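Long-range contacts in uncharacterized protein (Thermus thermophilus HB8, PDB 4WVB), which hydrolyses mannosylglycerate, a solute of thermophiles under osmotic stress, to mannose and glycerate, and can also split glucosylglycerate: residues 69-74 / 99-104; 268-273 / 308-313. One frame throughout, in Å; residues are numbered along the deposited sequence.

Contact 1: residues 69-74 / 99-104; sequences LPHIVF and SGITQP. With GLC (alpha-D-glucopyranose), chain F.
His71 and Ser99 meet where strand 72-74 and the loop 99-104 border the sugar site of this GH63-family hydrolase, whose catalytic domain belongs to the six-hairpin clan. Strand 72-74 is the middle one of a small antiparallel sheet, and the loop continues from its edge strand 97-98. Backbone bonds extend the pairing. Ser99 N donates to Ile72 O at 2.9 Å. His71 N donates to Ile101 O, also at 2.9 Å, and the same carbonyl receives a CA-H...O contact from Pro70.

Side-chain hydrogen bonds reinforce this join. Ser99 OG lies 2.8 Å from His71 ND1, at the edge of the imidazole and near its plane; either atom could be the donor. The serine torsion sets OG between its own backbone N and carbonyl carbon, facing the ring. A weak bond from His71 N also reaches this hydroxyl. Thr102 OG1 donates to Leu69 O at 2.7 Å, almost in line with the C=O bond (171° at the oxygen).

Apolar contacts hold the imidazole on both faces. Ile101 CD1 makes a CH-pi contact 4.0 Å from the His71 ring centroid, offset toward the rim. Ile72 CG1 covers the opposite face over its centre. Gln103 CG packs against His71 CB at 3.6 Å, and the amide plane stands 76° from the ring.

The sugar is reached by Gln103, a substrate-binding residue. Past CG its side chain runs straight out and carries the amide to the bound glucose. Trp34 N donates to OE1, which probably fixes the amide's orientation. Asp165, the probable proton donor, bonds to the same sugar. Gln103 NE2 gives its hydrogen to GLC O4 at 2.9 Å, with an N-H...O angle of 135°.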
loop_
_atom_site.group_PDB
_atom_site.type_symbol
_atom_site.label_atom_id
_atom_site.label_comp_id
_atom_site.label_asym_id
_atom_site.label_seq_id
_atom_site.Cartn_x
_atom_site.Cartn_y
_atom_site.Cartn_z
ATOM N N LEU A 69 19.596 19.006 11.437
ATOM C CA LEU A 69 20.032 18.501 12.750
ATOM C C LEU A 69 21.322 17.756 12.539
ATOM O O LEU A 69 21.347 16.778 11.777
ATOM C CB LEU A 69 19.037 17.538 13.407
ATOM C CG LEU A 69 18.160 17.958 14.577
ATOM C CD1 LEU A 69 17.611 16.683 15.235
ATOM C CD2 LEU A 69 18.831 18.841 15.610
ATOM N N PRO A 70 22.394 18.181 13.229
ATOM C CA PRO A 70 23.723 17.596 13.108
ATOM C C PRO A 70 23.877 16.345 13.943
ATOM O O PRO A 70 23.209 16.205 14.970
ATOM C CB PRO A 70 24.614 18.669 13.708
ATOM C CG PRO A 70 23.772 19.220 14.818
ATOM C CD PRO A 70 22.372 19.234 14.267
ATOM N N HIS A 71 24.793 15.473 13.554
ATOM C CA HIS A 71 24.926 14.210 14.263
ATOM C C HIS A 71 25.586 14.413 15.614
ATOM O O HIS A 71 25.359 13.630 16.526
ATOM C CB HIS A 71 25.579 13.121 13.390
ATOM C CG HIS A 71 27.079 13.063 13.417
ATOM N ND1 HIS A 71 27.887 14.097 12.987
ATOM C CD2 HIS A 71 27.913 12.046 13.741
ATOM C CE1 HIS A 71 29.152 13.728 13.066
ATOM N NE2 HIS A 71 29.197 12.488 13.524
ATOM N N ILE A 72 26.390 15.482 15.734
ATOM C CA ILE A 72 27.007 15.847 16.993
ATOM C C ILE A 72 26.785 17.331 17.264
ATOM O O ILE A 72 26.961 18.187 16.371
ATOM C CB ILE A 72 28.525 15.559 17.040
ATOM C CG1 ILE A 72 28.830 14.098 16.663
ATOM C CG2 ILE A 72 29.066 15.823 18.436
ATOM C CD1 ILE A 72 30.301 13.818 16.420
ATOM N N VAL A 73 26.377 17.599 18.502
ATOM C CA VAL A 73 26.414 18.927 19.079
ATOM C C VAL A 73 27.585 18.966 20.075
ATOM O O VAL A 73 27.634 18.201 21.071
ATOM C CB VAL A 73 25.089 19.251 19.791
ATOM C CG1 VAL A 73 25.143 20.655 20.377
ATOM C CG2 VAL A 73 23.916 19.114 18.831
ATOM N N PHE A 74 28.550 19.840 19.813
ATOM C CA PHE A 74 29.760 19.896 20.661
ATOM C C PHE A 74 29.551 20.829 21.857
ATOM O O PHE A 74 30.112 21.915 21.916
ATOM C CB PHE A 74 30.974 20.333 19.842
ATOM C CG PHE A 74 31.335 19.377 18.740
ATOM C CD1 PHE A 74 31.932 18.156 19.043
ATOM C CD2 PHE A 74 31.067 19.674 17.406
ATOM C CE1 PHE A 74 32.262 17.269 18.035
ATOM C CE2 PHE A 74 31.399 18.781 16.389
ATOM C CZ PHE A 74 31.992 17.576 16.715
ATOM N N SER A 99 28.613 19.343 14.278
ATOM C CA SER A 99 29.095 18.733 13.046
ATOM C C SER A 99 28.309 19.281 11.864
ATOM O O SER A 99 27.298 19.975 12.042
ATOM C CB SER A 99 28.968 17.209 13.124
ATOM O OG SER A 99 27.610 16.846 13.086
ATOM N N GLY A 100 28.761 18.980 10.649
ATOM C CA GLY A 100 28.093 19.456 9.441
ATOM C C GLY A 100 27.411 18.354 8.640
ATOM O O GLY A 100 27.044 18.550 7.470
ATOM N N ILE A 101 27.263 17.189 9.276
ATOM C CA ILE A 101 26.554 16.038 8.711
ATOM C C ILE A 101 25.459 15.579 9.684
ATOM O O ILE A 101 25.413 16.046 10.806
ATOM C CB ILE A 101 27.514 14.864 8.396
ATOM C CG1 ILE A 101 28.248 14.387 9.653
ATOM C CG2 ILE A 101 28.445 15.248 7.240
ATOM C CD1 ILE A 101 28.997 13.090 9.466
ATOM N N THR A 102 24.556 14.714 9.215
ATOM C CA THR A 102 23.380 14.310 10.004
ATOM C C THR A 102 23.452 12.820 10.374
ATOM O O THR A 102 24.504 12.198 10.211
ATOM C CB THR A 102 22.062 14.678 9.298
ATOM O OG1 THR A 102 20.971 14.571 10.215
ATOM C CG2 THR A 102 21.811 13.829 8.071
ATOM N N GLN A 103 22.349 12.264 10.890
ATOM C CA GLN A 103 22.339 10.857 11.338
ATOM C C GLN A 103 20.890 10.351 11.207
ATOM O O GLN A 103 19.978 11.142 10.930
ATOM C CB GLN A 103 22.820 10.767 12.786
ATOM C CG GLN A 103 24.036 9.905 12.986
ATOM C CD GLN A 103 24.435 9.702 14.449
ATOM O OE1 GLN A 103 23.847 10.246 15.421
ATOM N NE2 GLN A 103 25.464 8.956 14.603
ATOM N N PRO A 104 20.658 9.040 11.406
ATOM C CA PRO A 104 19.325 8.520 11.116
ATOM C C PRO A 104 18.224 9.223 11.939
ATOM O O PRO A 104 18.352 9.362 13.157
ATOM C CB PRO A 104 19.478 7.034 11.443
ATOM C CG PRO A 104 20.917 6.755 11.112
ATOM C CD PRO A 104 21.626 7.957 11.656
HETATM C C1 GLC F . 29.538 5.404 16.671
HETATM C C2 GLC F . 28.307 4.580 16.223
HETATM C C3 GLC F . 27.156 5.542 15.921
HETATM C C4 GLC F . 26.822 6.341 17.183
HETATM C C5 GLC F . 28.095 7.056 17.686
HETATM C C6 GLC F . 27.905 7.688 19.060
HETATM O O1 GLC F . 29.964 6.278 15.595
HETATM O O2 GLC F . 28.607 3.770 15.080
HETATM O O3 GLC F . 26.031 4.796 15.496
HETATM O O4 GLC F . 25.699 7.224 16.910
HETATM O O5 GLC F . 29.224 6.180 17.844
HETATM O O6 GLC F . 27.803 6.668 20.032
#

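Contact 2: residues 268-273 / 308-313; sequences RGEVGL and AGTPHQ
Glu270 faces Thr310 where helix 260-275 packs beside the turn between helices 305-308 and 313-327, a helix-against-loop contact bridged by water. Within 268-273, Glu270 is the first residue to make a substantial contact. Its CG is anti to the backbone N (chi1 -163°), and a bend at chi2 (83°) then turns the carboxylate onto the loop. There it runs antiparallel alongside the Thr310 side chain. Glu270 OE1 lies 3.5 Å from Thr310 CG2.

Three waters carry the polar link to three successive carbonyls. One donates to Glu270 OE2 at 2.6 Å and to Thr310 O. Another lies between OE2 and Gly309 O, and a third between OE1 and Ala308 O. Glu270 OE1 also has direct partners on helix 235-254: a salt bridge with Arg246 and a hydrogen bond from Gln242. These probably favour the charged carboxylate and fix its rotation. Gly309, the first residue past the short helix, has a positive phi, which turns the backbone away from the helical path.

One turn further on, Leu273 points toward the loop, its side chain roughly perpendicular to that of Thr310. The Thr310 hydroxyl is hydrogen-bonded to Glu274, the next residue of the helix. Leu273 CD2 does the touching on both neighbours: it lies 3.4 Å from Thr310 OG1 and 3.6 Å from Ala308 CB.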
loop_
_atom_site.group_PDB
_atom_site.type_symbol
_atom_site.label_atom_id
_atom_site.label_comp_id
_atom_site.label_asym_id
_atom_site.label_seq_id
_atom_site.Cartn_x
_atom_site.Cartn_y
_atom_site.Cartn_z
ATOM N N ARG A 268 5.622 9.379 -1.502
ATOM C CA ARG A 268 6.848 9.161 -2.276
ATOM C C ARG A 268 7.783 8.136 -1.619
ATOM O O ARG A 268 8.421 7.344 -2.311
ATOM C CB ARG A 268 7.599 10.484 -2.539
ATOM C CG ARG A 268 6.825 11.467 -3.404
ATOM C CD ARG A 268 7.772 12.483 -4.035
ATOM N NE ARG A 268 8.416 13.339 -3.042
ATOM C CZ ARG A 268 8.081 14.606 -2.775
ATOM N NH1 ARG A 268 7.092 15.213 -3.435
ATOM N NH2 ARG A 268 8.760 15.271 -1.837
ATOM N N GLY A 269 7.846 8.175 -0.289
ATOM C CA GLY A 269 8.758 7.352 0.468
ATOM C C GLY A 269 8.341 5.902 0.454
ATOM O O GLY A 269 9.187 5.019 0.548
ATOM N N GLU A 270 7.049 5.646 0.296
ATOM C CA GLU A 270 6.543 4.277 0.230
ATOM C C GLU A 270 6.987 3.629 -1.077
ATOM O O GLU A 270 7.396 2.454 -1.115
ATOM C CB GLU A 270 5.029 4.325 0.364
ATOM C CG GLU A 270 4.377 3.038 0.722
ATOM C CD GLU A 270 4.382 2.750 2.207
ATOM O OE1 GLU A 270 4.857 3.565 3.052
ATOM O OE2 GLU A 270 3.896 1.657 2.516
ATOM N N VAL A 271 6.940 4.406 -2.159
ATOM C CA VAL A 271 7.439 3.966 -3.448
ATOM C C VAL A 271 8.954 3.759 -3.376
ATOM O O VAL A 271 9.487 2.737 -3.840
ATOM C CB VAL A 271 7.087 5.011 -4.551
ATOM C CG1 VAL A 271 7.669 4.581 -5.877
ATOM C CG2 VAL A 271 5.575 5.182 -4.669
ATOM N N GLY A 272 9.665 4.730 -2.805
ATOM C CA GLY A 272 11.106 4.689 -2.761
ATOM C C GLY A 272 11.648 3.505 -1.969
ATOM O O GLY A 272 12.496 2.750 -2.448
ATOM N N LEU A 273 11.154 3.335 -0.757
ATOM C CA LEU A 273 11.740 2.299 0.109
ATOM C C LEU A 273 11.491 0.917 -0.486
ATOM O O LEU A 273 12.408 0.044 -0.486
ATOM C CB LEU A 273 11.190 2.397 1.525
ATOM C CG LEU A 273 12.032 1.651 2.568
ATOM C CD1 LEU A 273 13.396 2.299 2.746
ATOM C CD2 LEU A 273 11.281 1.602 3.891
ATOM N N ALA A 308 9.602 0.463 9.209
ATOM C CA ALA A 308 8.884 1.482 8.422
ATOM C C ALA A 308 7.471 1.053 8.093
ATOM O O ALA A 308 6.582 1.900 7.911
ATOM C CB ALA A 308 9.661 1.824 7.151
ATOM N N GLY A 309 7.237 -0.264 8.009
ATOM C CA GLY A 309 5.929 -0.778 7.701
ATOM C C GLY A 309 5.559 -0.817 6.216
ATOM O O GLY A 309 4.369 -0.882 5.885
ATOM N N THR A 310 6.556 -0.807 5.333
ATOM C CA THR A 310 6.338 -0.803 3.881
ATOM C C THR A 310 6.181 -2.156 3.155
ATOM O O THR A 310 5.408 -2.242 2.206
ATOM C CB THR A 310 7.426 0.034 3.154
ATOM O OG1 THR A 310 8.702 -0.600 3.259
ATOM C CG2 THR A 310 7.499 1.431 3.756
ATOM N N PRO A 311 6.884 -3.212 3.590
ATOM C CA PRO A 311 6.638 -4.449 2.830
ATOM C C PRO A 311 5.238 -5.036 2.978
ATOM O O PRO A 311 4.525 -4.748 3.949
ATOM C CB PRO A 311 7.637 -5.453 3.422
ATOM C CG PRO A 311 8.081 -4.877 4.681
ATOM C CD PRO A 311 7.907 -3.388 4.636
ATOM N N HIS A 312 4.865 -5.869 2.015
ATOM C CA HIS A 312 3.722 -6.744 2.219
ATOM C C HIS A 312 4.222 -7.979 3.011
ATOM O O HIS A 312 5.425 -8.176 3.218
ATOM C CB HIS A 312 2.996 -7.097 0.904
ATOM C CG HIS A 312 3.844 -7.765 -0.134
ATOM N ND1 HIS A 312 4.447 -8.984 0.070
ATOM C CD2 HIS A 312 4.099 -7.438 -1.428
ATOM C CE1 HIS A 312 5.079 -9.363 -1.029
ATOM N NE2 HIS A 312 4.893 -8.437 -1.951
ATOM N N GLN A 313 3.280 -8.778 3.455
ATOM C CA GLN A 313 3.587 -9.888 4.365
ATOM C C GLN A 313 4.484 -10.959 3.752
ATOM O O GLN A 313 5.311 -11.556 4.440
ATOM C CB GLN A 313 2.294 -10.550 4.798
ATOM C CG GLN A 313 2.439 -11.600 5.882
ATOM C CD GLN A 313 2.911 -11.032 7.171
ATOM O OE1 GLN A 313 3.389 -11.761 8.040
ATOM N NE2 GLN A 313 2.727 -9.735 7.353
HETATM O O HOH W 1 5.361 3.461 5.892
HETATM O O HOH W 2 4.027 -0.411 0.877
HETATM O O HOH W 3 3.012 1.309 4.945
#

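How the contacts relate
From the N terminus, the chain first closes contact 1. It joins 69-74 to 99-104 across a mostly irregular loop that includes strand 97-98. The chain then enters helix 107-117 and passes through many further helices before helix 260-275 opens contact 2. That contact closes a second excursion, which holds strands 277-278, 283-288 and 293-294 and helix 305-308. The two loops are in series, neither nested nor crossed. The centres of contacts 1 and 2 lie about 26 Å apart, and the contacts do not touch. Contact 1 ties a small sheet to the sugar site. Contact 2 ties helix 260-275 to the turn between helices 305-308 and 313-327, away from the active site, and neighbouring subunits approach it.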